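Local structure of ftsY (1ZU5) at residues A[27-32]-A[69-74]; A[51-56]-A[275-280]. The protein is the receptor of the signal recognition particle, an SRP54-type protein that joins a helical bundle to a domain of the P-loop NTPase clan. All coordinates share one frame; numbering follows the deposited sequence.

Contact 1 of 2, residues A[27-32]-A[69-74]; sequences KKYKQA and TSFENI
Tyr29 and Phe71 bring their rings together at one end of the helical bundle of this SRP54-type protein, where the turn after helix 6-28 meets the N-terminal start of helix 71-87. The packing is tightest around Tyr29. Phe71 CD1 lies over one face of the tyrosine ring, 3.6 Å from CG, and the two planes are inclined obliquely, at 50°. A chi1 of -170° swings the Tyr29 ring away from its backbone N and across to helix 71-87, and its CZ comes within 4.0 Å of CG1 of Ile74. The CD1 methyl of the same isoleucine touches CB of the buried Ala32, also at 4.0 Å. Phe36 of helix 34-46 meets the Tyr29 ring edge-to-face and packs on Phe71 and Ile74 as well, so the turn and helices 34-46 and 71-87 share this apolar cluster. The outer side is looser: Ser70, at the N-cap position, points its CB away and meets the tyrosine only through its backbone C, 4.0 Å from CE2. Ser70 OG instead accepts a hydrogen bond from ND2 of Asn73. The hydroxyl OH of Tyr29 donates to the backbone O of Thr69 at 3.0 Å, approaching from above the carbonyl plane with a C=O...donor angle of 131°.

Contact 2 of 2, residues A[51-56]-A[275-280]; sequences MKMVLK and AIKELL
The interface between the helical bundle and the P-loop GTPase domain is bridged here by two helices, 51-63 of the bundle and 272-279 of the GTPase domain. Their short segments cross at 104°, with axes 9.5 Å apart at closest approach, and Glu278 makes most of the contacts between them. The Glu278 side chain starts out beside its own carbonyl carbon and then bends at chi2 (51°), which places the carboxylate against a row of residues on helix 51-63. Its OE1 forms a salt bridge with NZ of Lys56 at 3.4 Å, no hydrogen bond being made; the lysine chain is bent at its last two torsions, and its CE lies even nearer to the same oxygen. The side chains of Lys52 and Glu278 cross at about a right angle, with CD of Lys52 3.6 Å from OE2. The Lys52 ammonium group does not touch the acid, though NZ stands 4.8 Å from OE2 and probably adds to the favourable field around it. On the buried side, Met53 reaches across with its CE methyl 3.5 Å from OE1 of Glu278 and also touching CG of Lys277, while its CG lies 4.0 Å from CB of Glu278. The amine of Lys277 turns elsewhere, to Asn281 OD1. Behind the interface, Val54 packs on helix 34-46, whereas Ile276 faces helix 240-253 and strands 230-236 and 258-262 of the central sheet.

From the N terminus, helix 6-28 runs into the first segment of contact 1. The chain then passes through helices 34-46 and 51-63, the latter holding the first segment of contact 2, before residues 69-74 return to close contact 1 over 36 intervening residues, 26 of them helical. Contact 2 closes only much later, after most of the GTPase sheet has been laid down, with 218 residues between its segments. The two closures therefore cross rather than nest. Contact 1 ties helices within the bundle, and contact 2 joins the bundle to the GTPase domain. Their centres are 25 Å apart and their nearest atoms about 12 Å.

Contact 1 of 2, residues A[27-32]-A[69-74]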
loop_
_atom_site.group_PDB
_atom_site.type_symbol
_atom_site.label_atom_id
_atom_site.label_comp_id
_atom_site.label_asym_id
_atom_site.label_seq_id
_atom_site.Cartn_x
_atom_site.Cartn_y
_atom_site.Cartn_z
ATOM N N LYS A 27 22.911 -25.738 -0.329
ATOM C CA LYS A 27 23.625 -26.897 -0.892
ATOM C C LYS A 27 25.105 -26.582 -1.137
ATOM O O LYS A 27 25.989 -27.385 -0.813
ATOM C CB LYS A 27 22.990 -27.345 -2.220
ATOM C CG LYS A 27 21.457 -27.320 -2.285
ATOM C CD LYS A 27 20.804 -28.378 -1.387
ATOM C CE LYS A 27 20.937 -29.797 -1.974
ATOM N NZ LYS A 27 19.999 -30.029 -3.115
ATOM N N LYS A 28 25.341 -25.396 -1.699
ATOM C CA LYS A 28 26.648 -24.918 -2.141
ATOM C C LYS A 28 27.498 -24.367 -0.966
ATOM O O LYS A 28 28.733 -24.249 -1.072
ATOM C CB LYS A 28 26.414 -23.832 -3.214
ATOM C CG LYS A 28 27.661 -23.323 -3.977
ATOM C CD LYS A 28 27.822 -23.953 -5.369
ATOM C CE LYS A 28 28.306 -25.411 -5.287
ATOM N NZ LYS A 28 29.142 -25.784 -6.496
ATOM N N TYR A 29 26.823 -24.054 0.147
ATOM C CA TYR A 29 27.411 -23.353 1.304
ATOM C C TYR A 29 28.595 -24.050 1.996
ATOM O O TYR A 29 28.561 -25.259 2.263
ATOM C CB TYR A 29 26.322 -23.018 2.346
ATOM C CG TYR A 29 26.828 -22.105 3.433
ATOM C CD1 TYR A 29 27.159 -20.782 3.144
ATOM C CD2 TYR A 29 27.016 -22.565 4.738
ATOM C CE1 TYR A 29 27.643 -19.925 4.131
ATOM C CE2 TYR A 29 27.514 -21.712 5.740
ATOM C CZ TYR A 29 27.817 -20.393 5.420
ATOM O OH TYR A 29 28.298 -19.535 6.376
ATOM N N LYS A 30 29.632 -23.263 2.284
ATOM C CA LYS A 30 30.787 -23.731 3.036
ATOM C C LYS A 30 31.167 -22.638 4.028
ATOM O O LYS A 30 30.857 -22.752 5.209
ATOM C CB LYS A 30 31.948 -24.113 2.104
ATOM C CG LYS A 30 32.786 -25.318 2.598
ATOM C CD LYS A 30 33.510 -26.067 1.423
ATOM C CE LYS A 30 34.546 -25.110 0.664
ATOM N NZ LYS A 30 35.506 -25.986 -0.186
ATOM N N GLN A 31 31.814 -21.568 3.560
ATOM C CA GLN A 31 31.990 -20.382 4.415
ATOM C C GLN A 31 31.224 -19.152 3.886
ATOM O O GLN A 31 30.835 -19.078 2.703
ATOM C CB GLN A 31 33.468 -20.018 4.634
ATOM C CG GLN A 31 34.401 -21.182 4.944
ATOM C CD GLN A 31 35.725 -20.696 5.523
ATOM O OE1 GLN A 31 36.649 -20.329 4.780
ATOM N NE2 GLN A 31 35.812 -20.655 6.855
ATOM N N ALA A 32 31.024 -18.205 4.805
ATOM C CA ALA A 32 30.429 -16.910 4.543
ATOM C C ALA A 32 31.521 -15.976 4.049
ATOM O O ALA A 32 31.815 -14.964 4.673
ATOM C CB ALA A 32 29.787 -16.366 5.806
ATOM N N THR A 69 30.461 -18.878 10.507
ATOM C CA THR A 69 29.096 -19.007 10.999
ATOM C C THR A 69 28.464 -20.143 10.198
ATOM O O THR A 69 28.934 -20.469 9.106
ATOM C CB THR A 69 28.312 -17.680 10.862
ATOM O OG1 THR A 69 29.171 -16.579 11.175
ATOM C CG2 THR A 69 27.180 -17.622 11.860
ATOM N N SER A 70 27.444 -20.779 10.769
ATOM C CA SER A 70 26.695 -21.850 10.089
ATOM C C SER A 70 25.596 -21.206 9.262
ATOM O O SER A 70 25.282 -20.025 9.464
ATOM C CB SER A 70 26.065 -22.790 11.126
ATOM O OG SER A 70 25.335 -22.024 12.092
ATOM N N PHE A 71 24.999 -21.976 8.356
ATOM C CA PHE A 71 23.933 -21.463 7.505
ATOM C C PHE A 71 22.667 -21.083 8.266
ATOM O O PHE A 71 22.028 -20.083 7.951
ATOM C CB PHE A 71 23.591 -22.444 6.398
ATOM C CG PHE A 71 22.896 -21.804 5.230
ATOM C CD1 PHE A 71 23.565 -20.872 4.428
ATOM C CD2 PHE A 71 21.581 -22.137 4.916
ATOM C CE1 PHE A 71 22.924 -20.279 3.325
ATOM C CE2 PHE A 71 20.930 -21.546 3.810
ATOM C CZ PHE A 71 21.605 -20.618 3.017
ATOM N N GLU A 72 22.306 -21.880 9.264
ATOM C CA GLU A 72 21.163 -21.569 10.103
ATOM C C GLU A 72 21.313 -20.162 10.693
ATOM O O GLU A 72 20.332 -19.427 10.848
ATOM C CB GLU A 72 21.020 -22.626 11.209
ATOM C CG GLU A 72 19.598 -22.780 11.792
ATOM C CD GLU A 72 19.535 -23.905 12.842
ATOM O OE1 GLU A 72 20.061 -23.708 13.980
ATOM O OE2 GLU A 72 18.960 -24.985 12.523
ATOM N N ASN A 73 22.544 -19.779 11.005
ATOM C CA ASN A 73 22.778 -18.472 11.591
ATOM C C ASN A 73 22.886 -17.382 10.545
ATOM O O ASN A 73 22.639 -16.210 10.847
ATOM C CB ASN A 73 24.015 -18.489 12.492
ATOM C CG ASN A 73 23.779 -19.258 13.773
ATOM O OD1 ASN A 73 22.992 -18.836 14.635
ATOM N ND2 ASN A 73 24.443 -20.406 13.904
ATOM N N ILE A 74 23.276 -17.768 9.330
ATOM C CA ILE A 74 23.207 -16.867 8.190
ATOM C C ILE A 74 21.753 -16.348 7.984
ATOM O O ILE A 74 21.524 -15.130 7.928
ATOM C CB ILE A 74 23.802 -17.530 6.915
ATOM C CG1 ILE A 74 25.329 -17.668 7.039
ATOM C CG2 ILE A 74 23.443 -16.737 5.662
ATOM C CD1 ILE A 74 26.053 -16.354 7.350
#

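Contact 2 of 2, residues A[51-56]-A[275-280]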
loop_
_atom_site.group_PDB
_atom_site.type_symbol
_atom_site.label_atom_id
_atom_site.label_comp_id
_atom_site.label_asym_id
_atom_site.label_seq_id
_atom_site.Cartn_x
_atom_site.Cartn_y
_atom_site.Cartn_z
ATOM N N MET A 51 18.258 -2.250 -5.649
ATOM C CA MET A 51 19.702 -2.399 -5.418
ATOM C C MET A 51 20.177 -1.805 -4.112
ATOM O O MET A 51 21.054 -2.361 -3.468
ATOM C CB MET A 51 20.523 -1.855 -6.596
ATOM C CG MET A 51 20.372 -2.700 -7.869
ATOM S SD MET A 51 20.814 -4.434 -7.569
ATOM C CE MET A 51 22.532 -4.132 -7.080
ATOM N N LYS A 52 19.605 -0.676 -3.722
ATOM C CA LYS A 52 19.976 -0.070 -2.453
ATOM C C LYS A 52 19.624 -1.001 -1.289
ATOM O O LYS A 52 20.459 -1.267 -0.429
ATOM C CB LYS A 52 19.341 1.305 -2.301
ATOM C CG LYS A 52 20.129 2.389 -3.033
ATOM C CD LYS A 52 19.251 3.571 -3.350
ATOM C CE LYS A 52 20.069 4.788 -3.717
ATOM N NZ LYS A 52 19.222 5.708 -4.478
ATOM N N MET A 53 18.414 -1.536 -1.288
ATOM C CA MET A 53 18.047 -2.483 -0.286
ATOM C C MET A 53 18.946 -3.725 -0.317
ATOM O O MET A 53 19.292 -4.255 0.720
ATOM C CB MET A 53 16.575 -2.835 -0.412
ATOM C CG MET A 53 15.653 -1.850 0.286
ATOM S SD MET A 53 15.952 -1.742 2.089
ATOM C CE MET A 53 14.996 -0.269 2.502
ATOM N N VAL A 54 19.346 -4.173 -1.504
ATOM C CA VAL A 54 20.215 -5.340 -1.616
ATOM C C VAL A 54 21.526 -5.090 -0.903
ATOM O O VAL A 54 21.993 -5.950 -0.178
ATOM C CB VAL A 54 20.491 -5.721 -3.057
ATOM C CG1 VAL A 54 21.763 -6.627 -3.147
ATOM C CG2 VAL A 54 19.325 -6.456 -3.574
ATOM N N LEU A 55 22.091 -3.901 -1.070
ATOM C CA LEU A 55 23.362 -3.582 -0.469
ATOM C C LEU A 55 23.274 -3.436 1.049
ATOM O O LEU A 55 24.188 -3.869 1.744
ATOM C CB LEU A 55 23.940 -2.313 -1.087
ATOM C CG LEU A 55 25.383 -1.969 -0.703
ATOM C CD1 LEU A 55 26.276 -3.183 -0.922
ATOM C CD2 LEU A 55 25.903 -0.796 -1.515
ATOM N N LYS A 56 22.205 -2.789 1.532
ATOM C CA LYS A 56 21.925 -2.587 2.953
ATOM C C LYS A 56 21.806 -3.922 3.650
ATOM O O LYS A 56 22.518 -4.165 4.601
ATOM C CB LYS A 56 20.631 -1.767 3.192
ATOM C CG LYS A 56 20.804 -0.233 3.144
ATOM C CD LYS A 56 19.631 0.489 3.837
ATOM C CE LYS A 56 18.762 1.284 2.870
ATOM N NZ LYS A 56 19.472 2.516 2.437
ATOM N N ALA A 275 11.411 -2.291 -1.430
ATOM C CA ALA A 275 11.520 -1.326 -2.524
ATOM C C ALA A 275 10.634 -0.109 -2.251
ATOM O O ALA A 275 11.055 1.001 -2.432
ATOM C CB ALA A 275 11.235 -1.966 -3.881
ATOM N N ILE A 276 9.411 -0.295 -1.783
ATOM C CA ILE A 276 8.553 0.854 -1.510
ATOM C C ILE A 276 9.159 1.803 -0.444
ATOM O O ILE A 276 9.143 3.022 -0.572
ATOM C CB ILE A 276 7.177 0.363 -1.113
ATOM C CG1 ILE A 276 6.403 -0.114 -2.370
ATOM C CG2 ILE A 276 6.436 1.463 -0.327
ATOM C CD1 ILE A 276 5.118 -0.870 -2.096
ATOM N N LYS A 277 9.702 1.226 0.609
ATOM C CA LYS A 277 10.310 1.940 1.684
ATOM C C LYS A 277 11.519 2.717 1.196
ATOM O O LYS A 277 11.703 3.893 1.536
ATOM C CB LYS A 277 10.740 0.893 2.712
ATOM C CG LYS A 277 11.657 1.380 3.820
ATOM C CD LYS A 277 10.959 2.394 4.705
ATOM C CE LYS A 277 12.000 3.035 5.615
ATOM N NZ LYS A 277 11.329 3.991 6.521
ATOM N N GLU A 278 12.369 2.049 0.422
ATOM C CA GLU A 278 13.496 2.694 -0.205
ATOM C C GLU A 278 13.084 3.825 -1.148
ATOM O O GLU A 278 13.615 4.881 -1.054
ATOM C CB GLU A 278 14.318 1.664 -0.972
ATOM C CG GLU A 278 15.660 2.206 -1.484
ATOM C CD GLU A 278 16.462 2.880 -0.405
ATOM O OE1 GLU A 278 16.603 2.296 0.682
ATOM O OE2 GLU A 278 16.950 4.007 -0.638
ATOM N N LEU A 279 12.143 3.622 -2.057
ATOM C CA LEU A 279 12.030 4.571 -3.153
ATOM C C LEU A 279 11.044 5.643 -2.827
ATOM O O LEU A 279 11.142 6.731 -3.333
ATOM C CB LEU A 279 11.657 3.868 -4.451
ATOM C CG LEU A 279 12.497 2.654 -4.885
ATOM C CD1 LEU A 279 12.034 2.169 -6.244
ATOM C CD2 LEU A 279 13.936 3.081 -4.959
ATOM N N LEU A 280 10.098 5.340 -1.947
ATOM C CA LEU A 280 9.077 6.311 -1.581
ATOM C C LEU A 280 9.152 6.754 -0.129
ATOM O O LEU A 280 8.728 7.831 0.205
ATOM C CB LEU A 280 7.675 5.764 -1.885
ATOM C CG LEU A 280 7.272 5.455 -3.332
ATOM C CD1 LEU A 280 7.793 4.123 -3.718
ATOM C CD2 LEU A 280 5.805 5.364 -3.386
#